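Local structure of putative capsular polysaccharide biosynthesis protein (6EWJ) at the interface of chains A and B. The protein is an essential sugar aminotransferase of teichoic acid biosynthesis in pneumococcus and probably uses pyridoxal phosphate as its cofactor. Coordinates in Å, arbitrary orientation; residue numbers count along the deposited sequence, not the author numbering. Chains: chain A/B, Putative capsular polysaccharide biosynthesis protein.

Contact 1: the interface of chains A and B. Residues chain A 90-91, 351, 357; chain B 238, 240, 255, 257.
A:Thr91, on the loop just before helix 92-99, faces B:Ile257 of strand 256-257, while A:Tyr90 faces B:Tyr255, just before that strand, and B:His238, at positive phi (70°). The protein belongs to the DegT/DnrJ/EryC1 aminotransferase family, whose active sites typically lie at the dimer interface. The edge of the A:Tyr90 ring, at CE2, lies over one face of the B:His238 ring, toward its rim, with the planes at 79°. The phenol OH of A:Tyr90 comes 3.3 Å from B:His238 CD2. The CG of A:Tyr90 lies anti to the backbone N (chi1 -174°), which carries the ring toward chain B. The B:Tyr255 hydroxyl meets this ring at its edge, in plane, with OH 3.4 Å from A:Tyr90 CE1. Over the centre of one A:Tyr90 face lies the methyl CG2 of A:Thr91. That methyl also meets B:Ile257 tip to tip, with A:Thr91 CG2 3.7 Å from B:Ile257 CD1. A:Leu357 lies alongside B:Ile257, pointing the same way, with A:Leu357 CD1 3.7 Å from B:Ile257 CG1. Water also bridges the chains. Water 1 lies at the edge of the B:Tyr255 ring, in plane, and links B:Tyr255 OH to A:Thr91 N. Water 2 joins the hydroxyl OG1 of A:Thr91 to the carbonyl O of B:His238. The amide OE1 of B:Gln240 caps one B:Tyr255 face over its centre. A:Tyr351, of the pyridoxal phosphate site, which holds no cofactor here, brings its ring CD1 near the B:Tyr255 hydroxyl.

Contact 2: the interface of chains A and B. Residues chain A 352, 357-359; chain B 255-257.
The carboxylate of B:Asp256 grips A:Thr358 through both oxygens, in a helix N-cap-like contact made from the partner subunit of this DegT/DnrJ/EryC1-family aminotransferase. A:Thr358 is the first residue of helix 358-361. Its backbone N donates to B:Asp256 OD1 at 2.9 Å, with 157° at H. Its hydroxyl OG1 donates to B:Asp256 OD2 at 2.5 Å. Both oxygens use their syn lone pairs, so the carboxylate faces the start of the helix as a two-pronged acceptor. The two side chains cross at about a right angle. The next helix residue extends the grip: A:Ala359 N donates to the carbonyl O of B:Ile257 at 2.9 Å. The methyl of A:Ala359 packs near B:Ile257 CG2. At the other end, the side-chain amine NZ of A:Lys352 donates to the carbonyl O of B:Tyr255 at 3.0 Å, from above the carbonyl plane. The lysine chain is extended beyond CG, which lets it span to this backbone. In the next shell, B:Ile257 N donates to B:Asp256 OD1 at 2.8 Å, in a bent bond from above the carboxylate plane. OD1 thus accepts from both chains, and this second bond probably helps steady the carboxylate. With chi1 at -171° the B:Asp256 side chain points away from its own N, across to A:Thr358. A:Leu357 runs past B:Asp256 in the opposite direction. The helix start and A:Lys352 NZ, 5.7 Å from B:Asp256 OD1, would probably favour a charged carboxylate.

Contact 3: the interface of chains A and B. Residues chain A 203, 208, 210-211, 273; chain B 36-37, 267, 269.
The B:Thr37 hydroxyl bonds the carboxylate of A:Glu211: B:Thr37 OG1 donates to A:Glu211 OE2 at 2.5 Å. It uses the anti lone pair of OE2, away from the other carboxylate oxygen. The glutamate chain bends at chi2 (-75°), which turns its carboxylate toward the threonine, and the two side chains meet at a slant. Within chain A, the backbone N of A:Ala210 donates to A:Thr208 OG1 at 3.0 Å and probably steadies the turn at A:Ala210, whose phi is positive (71°).

Apolar packing centres on the A:Ala210 methyl. B:Ile269 CD1 lies 3.6 Å from A:Ala210 CB, and B:Ile36 CD1 also packs on this methyl. B:Ile36 CG1 touches A:Ala203 CB at 3.8 Å. The CG1 branch of B:Ile36 lies between its backbone N and carbonyl carbon (chi1 57°), which brings CD1 against the A:Ala210 methyl. B:Ile269 meets A:Leu273 tip to tip through their CD1 methyls. B:Thr267 presents its methyl CG2 to A:Glu211 CG, and the side chains run past each other in opposite directions.

In this DegT/DnrJ/EryC1-family enzyme the patch probably holds the partner chain against the segment on either side of A:Lys205, the predicted cofactor-linking lysine, and probably helps shape the active site.

Contact 1: the interface of chains A and B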
# COMPACT_ATOMS: atom_id res chain seq x y z
N TYR A 90 -18.22 2.32 -7.62
CA TYR A 90 -17.02 1.65 -8.02
C TYR A 90 -16.72 0.46 -7.09
O TYR A 90 -17.03 0.52 -5.90
CB TYR A 90 -15.85 2.64 -7.97
CG TYR A 90 -14.54 2.07 -8.51
CD1 TYR A 90 -14.44 1.55 -9.81
CD2 TYR A 90 -13.37 2.14 -7.75
CE1 TYR A 90 -13.23 1.04 -10.31
CE2 TYR A 90 -12.16 1.62 -8.25
CZ TYR A 90 -12.10 1.07 -9.51
OH TYR A 90 -10.86 0.61 -9.97
N THR A 91 -16.10 -0.60 -7.62
CA THR A 91 -15.84 -1.78 -6.80
C THR A 91 -15.12 -1.48 -5.46
O THR A 91 -15.41 -2.14 -4.45
CB THR A 91 -15.04 -2.87 -7.56
OG1 THR A 91 -14.88 -3.99 -6.70
CG2 THR A 91 -13.68 -2.38 -8.04
N TYR A 351 -21.43 3.67 -13.60
CA TYR A 351 -20.63 2.43 -13.58
C TYR A 351 -21.55 1.27 -13.84
O TYR A 351 -22.75 1.40 -13.75
CB TYR A 351 -20.06 2.14 -12.21
CG TYR A 351 -19.07 3.10 -11.64
CD1 TYR A 351 -17.72 2.97 -11.92
CD2 TYR A 351 -19.47 4.14 -10.77
CE1 TYR A 351 -16.78 3.85 -11.36
CE2 TYR A 351 -18.51 5.01 -10.21
CZ TYR A 351 -17.16 4.84 -10.51
OH TYR A 351 -16.16 5.70 -9.96
N LEU A 357 -20.87 -7.52 -11.74
CA LEU A 357 -19.47 -7.93 -11.67
C LEU A 357 -19.39 -9.34 -11.07
O LEU A 357 -20.07 -9.65 -10.09
CB LEU A 357 -18.67 -6.95 -10.85
CG LEU A 357 -18.75 -5.46 -11.25
CD1 LEU A 357 -18.11 -4.60 -10.16
CD2 LEU A 357 -18.17 -5.16 -12.64
N HIS B 238 -7.37 -4.43 -7.91
CA HIS B 238 -8.81 -4.51 -7.61
C HIS B 238 -9.52 -5.77 -8.17
O HIS B 238 -10.72 -5.84 -8.18
CB HIS B 238 -9.55 -3.26 -8.14
CG HIS B 238 -9.16 -1.97 -7.50
ND1 HIS B 238 -9.29 -1.76 -6.15
CD2 HIS B 238 -8.62 -0.84 -8.02
CE1 HIS B 238 -8.87 -0.54 -5.86
NE2 HIS B 238 -8.43 0.03 -6.97
N GLN B 240 -9.42 -6.51 -11.33
CA GLN B 240 -9.97 -6.01 -12.57
C GLN B 240 -9.36 -6.81 -13.71
O GLN B 240 -8.15 -7.05 -13.71
CB GLN B 240 -9.76 -4.51 -12.75
CG GLN B 240 -10.43 -3.91 -13.98
CD GLN B 240 -10.46 -2.37 -14.05
OE1 GLN B 240 -11.04 -1.71 -13.19
NE2 GLN B 240 -9.92 -1.81 -15.11
N TYR B 255 -14.97 -3.73 -18.29
CA TYR B 255 -14.11 -4.60 -17.46
C TYR B 255 -15.01 -5.39 -16.57
O TYR B 255 -16.19 -5.06 -16.41
CB TYR B 255 -13.10 -3.82 -16.62
CG TYR B 255 -13.69 -2.86 -15.63
CD1 TYR B 255 -14.13 -3.31 -14.37
CD2 TYR B 255 -13.78 -1.49 -15.92
CE1 TYR B 255 -14.63 -2.42 -13.43
CE2 TYR B 255 -14.29 -0.59 -14.98
CZ TYR B 255 -14.71 -1.05 -13.75
OH TYR B 255 -15.20 -0.20 -12.78
N ILE B 257 -14.75 -7.44 -12.52
CA ILE B 257 -14.00 -7.57 -11.27
C ILE B 257 -14.17 -9.03 -10.87
O ILE B 257 -15.29 -9.47 -10.69
CB ILE B 257 -14.58 -6.64 -10.19
CG1 ILE B 257 -14.46 -5.19 -10.65
CG2 ILE B 257 -13.94 -6.89 -8.83
CD1 ILE B 257 -13.05 -4.68 -10.86
O HOH W 1 -16.38 -1.23 -10.55
O HOH W 2 -12.40 -4.87 -6.05

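Contact 2: the interface of chains A and B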
# COMPACT_ATOMS: atom_id res chain seq x y z
N LYS A 352 -20.96 0.12 -14.18
CA LYS A 352 -21.65 -1.13 -14.05
C LYS A 352 -22.07 -1.25 -12.61
O LYS A 352 -21.25 -1.03 -11.75
CB LYS A 352 -20.70 -2.29 -14.33
CG LYS A 352 -20.38 -2.47 -15.76
CD LYS A 352 -19.76 -3.86 -15.97
CE LYS A 352 -19.62 -4.15 -17.43
NZ LYS A 352 -18.85 -5.42 -17.65
N LEU A 357 -20.87 -7.52 -11.74
CA LEU A 357 -19.47 -7.93 -11.67
C LEU A 357 -19.39 -9.34 -11.07
O LEU A 357 -20.07 -9.65 -10.09
CB LEU A 357 -18.67 -6.95 -10.85
CG LEU A 357 -18.75 -5.46 -11.25
CD1 LEU A 357 -18.11 -4.60 -10.16
CD2 LEU A 357 -18.17 -5.16 -12.64
N THR A 358 -18.60 -10.19 -11.70
CA THR A 358 -18.39 -11.55 -11.22
C THR A 358 -18.14 -11.71 -9.73
O THR A 358 -18.76 -12.55 -9.10
CB THR A 358 -17.25 -12.20 -12.05
OG1 THR A 358 -17.65 -12.23 -13.43
CG2 THR A 358 -16.83 -13.61 -11.55
N ALA A 359 -17.28 -10.88 -9.16
CA ALA A 359 -16.97 -10.97 -7.75
C ALA A 359 -18.19 -10.88 -6.85
O ALA A 359 -18.27 -11.60 -5.85
CB ALA A 359 -15.97 -9.88 -7.38
N TYR B 255 -14.97 -3.73 -18.29
CA TYR B 255 -14.11 -4.60 -17.46
C TYR B 255 -15.01 -5.39 -16.57
O TYR B 255 -16.19 -5.06 -16.41
CB TYR B 255 -13.10 -3.82 -16.62
CG TYR B 255 -13.69 -2.86 -15.63
CD1 TYR B 255 -14.13 -3.31 -14.37
CD2 TYR B 255 -13.78 -1.49 -15.92
CE1 TYR B 255 -14.63 -2.42 -13.43
CE2 TYR B 255 -14.29 -0.59 -14.98
CZ TYR B 255 -14.71 -1.05 -13.75
OH TYR B 255 -15.20 -0.20 -12.78
N ASP B 256 -14.43 -6.41 -15.96
CA ASP B 256 -15.08 -7.18 -14.93
C ASP B 256 -14.18 -7.10 -13.67
O ASP B 256 -13.02 -6.74 -13.73
CB ASP B 256 -15.24 -8.61 -15.40
CG ASP B 256 -16.10 -9.45 -14.49
OD1 ASP B 256 -16.82 -8.94 -13.60
OD2 ASP B 256 -16.12 -10.69 -14.74
N ILE B 257 -14.75 -7.44 -12.52
CA ILE B 257 -14.00 -7.57 -11.27
C ILE B 257 -14.17 -9.03 -10.87
O ILE B 257 -15.29 -9.47 -10.69
CB ILE B 257 -14.58 -6.64 -10.19
CG1 ILE B 257 -14.46 -5.19 -10.65
CG2 ILE B 257 -13.94 -6.89 -8.83
CD1 ILE B 257 -13.05 -4.68 -10.86

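Contact 3: the interface of chains A and B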
# COMPACT_ATOMS: atom_id res chain seq x y z
N ALA A 203 -4.02 9.01 -10.24
CA ALA A 203 -3.64 9.70 -11.51
C ALA A 203 -4.76 10.39 -12.29
O ALA A 203 -4.53 11.41 -12.94
CB ALA A 203 -2.91 8.74 -12.44
N THR A 208 -4.16 15.10 -7.92
CA THR A 208 -3.44 13.87 -8.09
C THR A 208 -2.07 13.86 -7.45
O THR A 208 -1.32 14.85 -7.47
CB THR A 208 -3.35 13.45 -9.58
OG1 THR A 208 -2.94 12.08 -9.63
CG2 THR A 208 -2.39 14.28 -10.35
N ALA A 210 -0.52 10.88 -8.42
CA ALA A 210 -0.33 9.64 -9.21
C ALA A 210 -0.98 8.40 -8.53
O ALA A 210 -1.86 7.73 -9.10
CB ALA A 210 1.12 9.37 -9.54
N GLU A 211 -0.54 8.09 -7.32
CA GLU A 211 -1.28 7.21 -6.42
C GLU A 211 -1.30 7.90 -5.05
O GLU A 211 -0.28 8.41 -4.59
CB GLU A 211 -0.67 5.80 -6.32
CG GLU A 211 -0.70 4.98 -7.62
CD GLU A 211 -2.07 4.42 -7.99
OE1 GLU A 211 -3.03 4.51 -7.18
OE2 GLU A 211 -2.20 3.88 -9.11
N LEU A 273 3.86 16.34 -4.93
CA LEU A 273 2.86 16.55 -5.95
C LEU A 273 1.62 17.17 -5.36
O LEU A 273 1.09 18.14 -5.91
CB LEU A 273 2.54 15.23 -6.65
CG LEU A 273 3.65 14.53 -7.46
CD1 LEU A 273 3.10 13.16 -7.95
CD2 LEU A 273 4.09 15.37 -8.61
N ILE B 36 1.84 8.46 -15.16
CA ILE B 36 2.42 8.72 -13.85
C ILE B 36 2.20 7.62 -12.82
O ILE B 36 2.94 7.56 -11.84
CB ILE B 36 2.05 10.11 -13.25
CG1 ILE B 36 0.50 10.28 -13.15
CG2 ILE B 36 2.67 11.21 -14.09
CD1 ILE B 36 0.09 11.50 -12.34
N THR B 37 1.15 6.81 -12.98
CA THR B 37 1.02 5.59 -12.20
C THR B 37 1.63 4.46 -13.04
O THR B 37 2.54 4.70 -13.83
CB THR B 37 -0.43 5.35 -11.68
OG1 THR B 37 -0.43 4.24 -10.77
CG2 THR B 37 -1.43 5.13 -12.78
N THR B 267 3.97 2.69 -9.28
CA THR B 267 3.88 3.77 -10.22
C THR B 267 5.15 3.90 -11.03
O THR B 267 6.22 3.50 -10.61
CB THR B 267 3.66 5.12 -9.54
OG1 THR B 267 4.80 5.44 -8.73
CG2 THR B 267 2.41 5.19 -8.65
N ILE B 269 6.58 6.64 -11.43
CA ILE B 269 7.42 7.56 -10.64
C ILE B 269 8.45 6.73 -9.89
O ILE B 269 9.66 6.95 -10.01
CB ILE B 269 6.57 8.42 -9.68
CG1 ILE B 269 5.74 9.39 -10.48
CG2 ILE B 269 7.46 9.16 -8.70
CD1 ILE B 269 4.63 10.08 -9.71

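Contact 1 and contact 2 are neighbours: the centres of their C-alpha atoms lie about 5 Å apart, and they share A:Leu357, B:Tyr255 and B:Ile257. Together they form one continuous region around strand 256-257 of chain B. The C-alpha centre of contact 3 lies about 20 Å from that of contact 1 and about 25 Å from that of contact 2. Contact 3 is centred about 9 Å from A:Lys205, contact 1 about 12 Å and contact 2 about 16 Å. The two-fold axis repeats each contact with the chains exchanged. This fits the dimer usual in this family and probably lets each chain contribute near the other's active site.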